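Local structure of amino acid amide racemase (Ochrobactrum anthropi, 6GIO) at residues I207-V215 and V389-E397. The protein is a pyridoxal-5'-phosphate-binding protein of the class-III aminotransferase family, built as a two-chain assembly. Numbering follows the deposited sequence.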
ATOM      1  N   ILE C 207      -3.304 -13.979 -18.099  1.00 23.70           N
ATOM      2  CA  ILE C 207      -2.915 -13.279 -19.324  1.00 23.61           C
ATOM      3  C   ILE C 207      -1.724 -12.486 -18.895  1.00 21.72           C
ATOM      4  O   ILE C 207      -1.754 -11.842 -17.851  1.00 23.00           O
ATOM      5  CB  ILE C 207      -4.008 -12.300 -19.824  1.00 25.04           C
ATOM      6  CG1 ILE C 207      -5.265 -13.092 -20.148  1.00 25.80           C
ATOM      7  CG2 ILE C 207      -3.505 -11.518 -21.031  1.00 25.52           C
ATOM      8  CD1 ILE C 207      -6.502 -12.275 -20.425  1.00 25.39           C
ATOM      9  N   LEU C 208      -0.647 -12.548 -19.654  1.00 23.14           N
ATOM     10  CA  LEU C 208       0.562 -11.870 -19.257  1.00 23.91           C
ATOM     11  C   LEU C 208       0.341 -10.412 -19.607  1.00 25.30           C
ATOM     12  O   LEU C 208       0.231 -10.097 -20.776  1.00 27.11           O
ATOM     13  CB  LEU C 208       1.742 -12.439 -20.028  1.00 25.65           C
ATOM     14  CG  LEU C 208       3.137 -11.930 -19.656  1.00 25.33           C
ATOM     15  CD1 LEU C 208       3.623 -12.675 -18.432  1.00 26.09           C
ATOM     16  CD2 LEU C 208       4.092 -12.097 -20.814  1.00 25.76           C
ATOM     17  N   SER C 209       0.331  -9.557 -18.596  1.00 25.88           N
ATOM     18  CA  SER C 209      -0.183  -8.181 -18.673  1.00 28.07           C
ATOM     19  C   SER C 209       0.846  -7.217 -19.250  1.00 30.01           C
ATOM     20  O   SER C 209       0.859  -6.987 -20.459  1.00 28.02           O
ATOM     21  CB  SER C 209      -0.610  -7.706 -17.279  1.00 28.19           C
ATOM     22  OG  SER C 209       0.456  -7.837 -16.326  1.00 32.00           O
ATOM     23  N   ASP C 210       1.723  -6.684 -18.401  1.00 31.15           N
ATOM     24  CA  ASP C 210       2.766  -5.784 -18.879  1.00 34.80           C
ATOM     25  C   ASP C 210       3.733  -6.457 -19.838  1.00 33.15           C
ATOM     26  O   ASP C 210       4.432  -5.787 -20.587  1.00 28.94           O
ATOM     27  CB  ASP C 210       3.514  -5.135 -17.735  1.00 38.82           C
ATOM     28  CG  ASP C 210       2.898  -3.828 -17.341  1.00 44.95           C
ATOM     29  OD1 ASP C 210       3.171  -2.792 -18.026  1.00 46.88           O
ATOM     30  OD2 ASP C 210       2.116  -3.847 -16.373  1.00 44.55           O
ATOM     31  N   GLY C 211       3.750  -7.785 -19.838  1.00 31.06           N
ATOM     32  CA  GLY C 211       4.535  -8.513 -20.827  1.00 31.21           C
ATOM     33  C   GLY C 211       4.066  -8.401 -22.265  1.00 30.05           C
ATOM     34  O   GLY C 211       4.843  -8.665 -23.185  1.00 31.23           O
ATOM     35  N   GLY C 212       2.816  -7.985 -22.463  1.00 28.65           N
ATOM     36  CA  GLY C 212       2.242  -7.762 -23.796  1.00 28.02           C
ATOM     37  C   GLY C 212       0.833  -8.251 -24.031  1.00 25.78           C
ATOM     38  O   GLY C 212       0.452  -8.487 -25.175  1.00 26.64           O
ATOM     39  N   LEU C 213       0.039  -8.372 -22.970  1.00 26.22           N
ATOM     40  CA  LEU C 213      -1.321  -8.917 -23.049  1.00 26.43           C
ATOM     41  C   LEU C 213      -1.362 -10.221 -23.860  1.00 27.40           C
ATOM     42  O   LEU C 213      -2.141 -10.401 -24.831  1.00 26.02           O
ATOM     43  CB  LEU C 213      -2.274  -7.840 -23.570  1.00 28.97           C
ATOM     44  CG  LEU C 213      -2.561  -6.765 -22.516  1.00 30.45           C
ATOM     45  CD1 LEU C 213      -2.917  -5.422 -23.141  1.00 30.12           C
ATOM     46  CD2 LEU C 213      -3.665  -7.239 -21.575  1.00 32.58           C
ATOM     47  N   VAL C 214      -0.494 -11.132 -23.440  1.00 24.68           N
ATOM     48  CA  VAL C 214      -0.351 -12.408 -24.080  1.00 24.26           C
ATOM     49  C   VAL C 214      -1.280 -13.454 -23.486  1.00 23.72           C
ATOM     50  O   VAL C 214      -1.162 -13.791 -22.316  1.00 25.10           O
ATOM     51  CB  VAL C 214       1.116 -12.899 -23.961  1.00 24.05           C
ATOM     52  CG1 VAL C 214       1.291 -14.272 -24.599  1.00 25.11           C
ATOM     53  CG2 VAL C 214       2.050 -11.909 -24.613  1.00 23.95           C
ATOM     54  N   VAL C 215      -2.192 -13.982 -24.289  1.00 23.04           N
ATOM     55  CA  VAL C 215      -3.009 -15.098 -23.862  1.00 24.23           C
ATOM     56  C   VAL C 215      -2.242 -16.372 -24.171  1.00 28.00           C
ATOM     57  O   VAL C 215      -1.861 -16.626 -25.327  1.00 27.96           O
ATOM     58  CB  VAL C 215      -4.351 -15.184 -24.601  1.00 27.00           C
ATOM     59  CG1 VAL C 215      -5.209 -16.364 -24.079  1.00 28.59           C
ATOM     60  CG2 VAL C 215      -5.129 -13.886 -24.456  1.00 28.51           C
ATOM     61  N   VAL C 389       1.943  -1.345 -23.493  1.00 26.27           N
ATOM     62  CA  VAL C 389       2.640  -2.305 -22.674  1.00 27.06           C
ATOM     63  C   VAL C 389       3.528  -3.139 -23.560  1.00 27.07           C
ATOM     64  O   VAL C 389       3.702  -2.832 -24.746  1.00 23.54           O
ATOM     65  CB  VAL C 389       1.638  -3.182 -21.888  1.00 29.10           C
ATOM     66  CG1 VAL C 389       0.847  -2.288 -20.936  1.00 29.61           C
ATOM     67  CG2 VAL C 389       0.723  -3.984 -22.810  1.00 27.30           C
ATOM     68  N   GLY C 390       4.163  -4.142 -22.963  1.00 27.92           N
ATOM     69  CA  GLY C 390       4.854  -5.188 -23.728  1.00 29.35           C
ATOM     70  C   GLY C 390       6.347  -5.169 -23.516  1.00 27.88           C
ATOM     71  O   GLY C 390       6.934  -4.142 -23.263  1.00 26.15           O
ATOM     72  N   LEU C 391       6.975  -6.319 -23.645  1.00 27.90           N
ATOM     73  CA  LEU C 391       8.431  -6.387 -23.508  1.00 30.93           C
ATOM     74  C   LEU C 391       9.143  -5.556 -24.593  1.00 32.11           C
ATOM     75  O   LEU C 391      10.295  -5.218 -24.412  1.00 30.40           O
ATOM     76  CB  LEU C 391       8.902  -7.846 -23.550  1.00 33.50           C
ATOM     77  CG  LEU C 391       8.297  -8.750 -22.453  1.00 37.04           C
ATOM     78  CD1 LEU C 391       8.712 -10.208 -22.607  1.00 40.01           C
ATOM     79  CD2 LEU C 391       8.625  -8.266 -21.054  1.00 38.60           C
ATOM     80  N   ASN C 392       8.451  -5.232 -25.706  1.00 30.42           N
ATOM     81  CA  ASN C 392       9.012  -4.379 -26.748  1.00 30.44           C
ATOM     82  C   ASN C 392       8.357  -2.992 -26.851  1.00 29.75           C
ATOM     83  O   ASN C 392       8.587  -2.283 -27.810  1.00 29.98           O
ATOM     84  CB  ASN C 392       8.962  -5.137 -28.075  1.00 32.95           C
ATOM     85  CG  ASN C 392       9.768  -6.439 -28.025  1.00 33.17           C
ATOM     86  OD1 ASN C 392      10.978  -6.395 -27.990  1.00 36.70           O
ATOM     87  ND2 ASN C 392       9.093  -7.585 -28.006  1.00 34.12           N
ATOM     88  N   ALA C 393       7.563  -2.586 -25.851  1.00 28.86           N
ATOM     89  CA  ALA C 393       7.000  -1.239 -25.836  1.00 30.10           C
ATOM     90  C   ALA C 393       6.136  -0.895 -27.079  1.00 30.61           C
ATOM     91  O   ALA C 393       6.166   0.246 -27.580  1.00 29.85           O
ATOM     92  CB  ALA C 393       8.107  -0.220 -25.690  1.00 32.28           C
ATOM     93  N   ASN C 394       5.394  -1.887 -27.566  1.00 27.19           N
ATOM     94  CA  ASN C 394       4.700  -1.788 -28.844  1.00 26.30           C
ATOM     95  C   ASN C 394       3.247  -2.323 -28.828  1.00 24.97           C
ATOM     96  O   ASN C 394       2.649  -2.476 -29.881  1.00 24.48           O
ATOM     97  CB  ASN C 394       5.500  -2.577 -29.855  1.00 25.03           C
ATOM     98  CG  ASN C 394       5.392  -4.054 -29.616  1.00 25.85           C
ATOM     99  OD1 ASN C 394       5.699  -4.529 -28.506  1.00 24.33           O
ATOM    100  ND2 ASN C 394       4.948  -4.798 -30.642  1.00 22.38           N
ATOM    101  N   VAL C 395       2.702  -2.669 -27.657  1.00 25.50           N
ATOM    102  CA  VAL C 395       1.337  -3.194 -27.559  1.00 24.58           C
ATOM    103  C   VAL C 395       0.454  -2.099 -26.935  1.00 24.01           C
ATOM    104  O   VAL C 395       0.617  -1.772 -25.750  1.00 22.22           O
ATOM    105  CB  VAL C 395       1.236  -4.469 -26.663  1.00 25.00           C
ATOM    106  CG1 VAL C 395      -0.159  -5.054 -26.753  1.00 25.69           C
ATOM    107  CG2 VAL C 395       2.216  -5.539 -27.055  1.00 24.55           C
ATOM    108  N   LEU C 396      -0.472  -1.537 -27.728  1.00 23.51           N
ATOM    109  CA  LEU C 396      -1.469  -0.633 -27.220  1.00 22.41           C
ATOM    110  C   LEU C 396      -2.328  -1.427 -26.261  1.00 23.66           C
ATOM    111  O   LEU C 396      -2.755  -2.537 -26.577  1.00 23.65           O
ATOM    112  CB  LEU C 396      -2.333  -0.061 -28.339  1.00 23.35           C
ATOM    113  CG  LEU C 396      -1.632   0.687 -29.470  1.00 23.57           C
ATOM    114  CD1 LEU C 396      -2.663   1.218 -30.420  1.00 23.78           C
ATOM    115  CD2 LEU C 396      -0.718   1.761 -28.953  1.00 23.83           C
ATOM    116  N   GLU C 397      -2.565  -0.849 -25.085  1.00 25.80           N
ATOM    117  CA  GLU C 397      -3.399  -1.459 -24.042  1.00 27.11           C
ATOM    118  C   GLU C 397      -4.760  -0.743 -23.920  1.00 25.08           C
ATOM    119  O   GLU C 397      -4.819   0.504 -23.826  1.00 24.50           O
ATOM    120  CB  GLU C 397      -2.685  -1.381 -22.676  1.00 30.17           C
ATOM    121  CG  GLU C 397      -3.596  -1.792 -21.528  1.00 33.28           C
ATOM    122  CD  GLU C 397      -2.862  -2.001 -20.222  1.00 36.96           C
ATOM    123  OE1 GLU C 397      -2.892  -1.130 -19.347  1.00 39.24           O
ATOM    124  OE2 GLU C 397      -2.282  -3.066 -20.055  1.00 43.35           O
TER
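G212 packs against G390, their CA atoms 3.7 Å apart. This is the tight part of the contact, where backbone meets backbone without side chains between. Two hydrogen bonds tie the segments together. G390 N donates to D210 O at 2.9 Å, and L391 N to G211 O at 3.2 Å. D210 O also accepts from H152.

V389 packs beside the glycines. Its CG2 lies 3.9 Å from L213 CD1, and the two side chains cross at about a right angle. L213 CD1 also meets E397 OE2 at 3.9 Å. With CG anti to its backbone N (chi1 171°) and an extended chain beyond, E397 reaches that methyl. Its OE1 forms a salt bridge with K241, a residue of the PLP pocket. V395 sets both methyls against G212, CG1 being 3.8 Å from G212 O.

The L391 side is looser. Partly exposed, L391 rests its CG on G211 O, and the type I turn G390-A393 carries on to exposed N392.

S209 touches PLP, and its OG is hydrogen-bonded to E205. S209 O accepts from both G212 N and L213 N within the loop. The loop carries a G1 beta bulge, with L213 and V214 facing L208. The contact thus joins the loop between strand 199-204 and helix 220-229 to the hairpin of strands 384-389 and 395-398. Helix 369-382 packs on L396, while R347 of strand 343-349 hydrogen-bonds to G212 O.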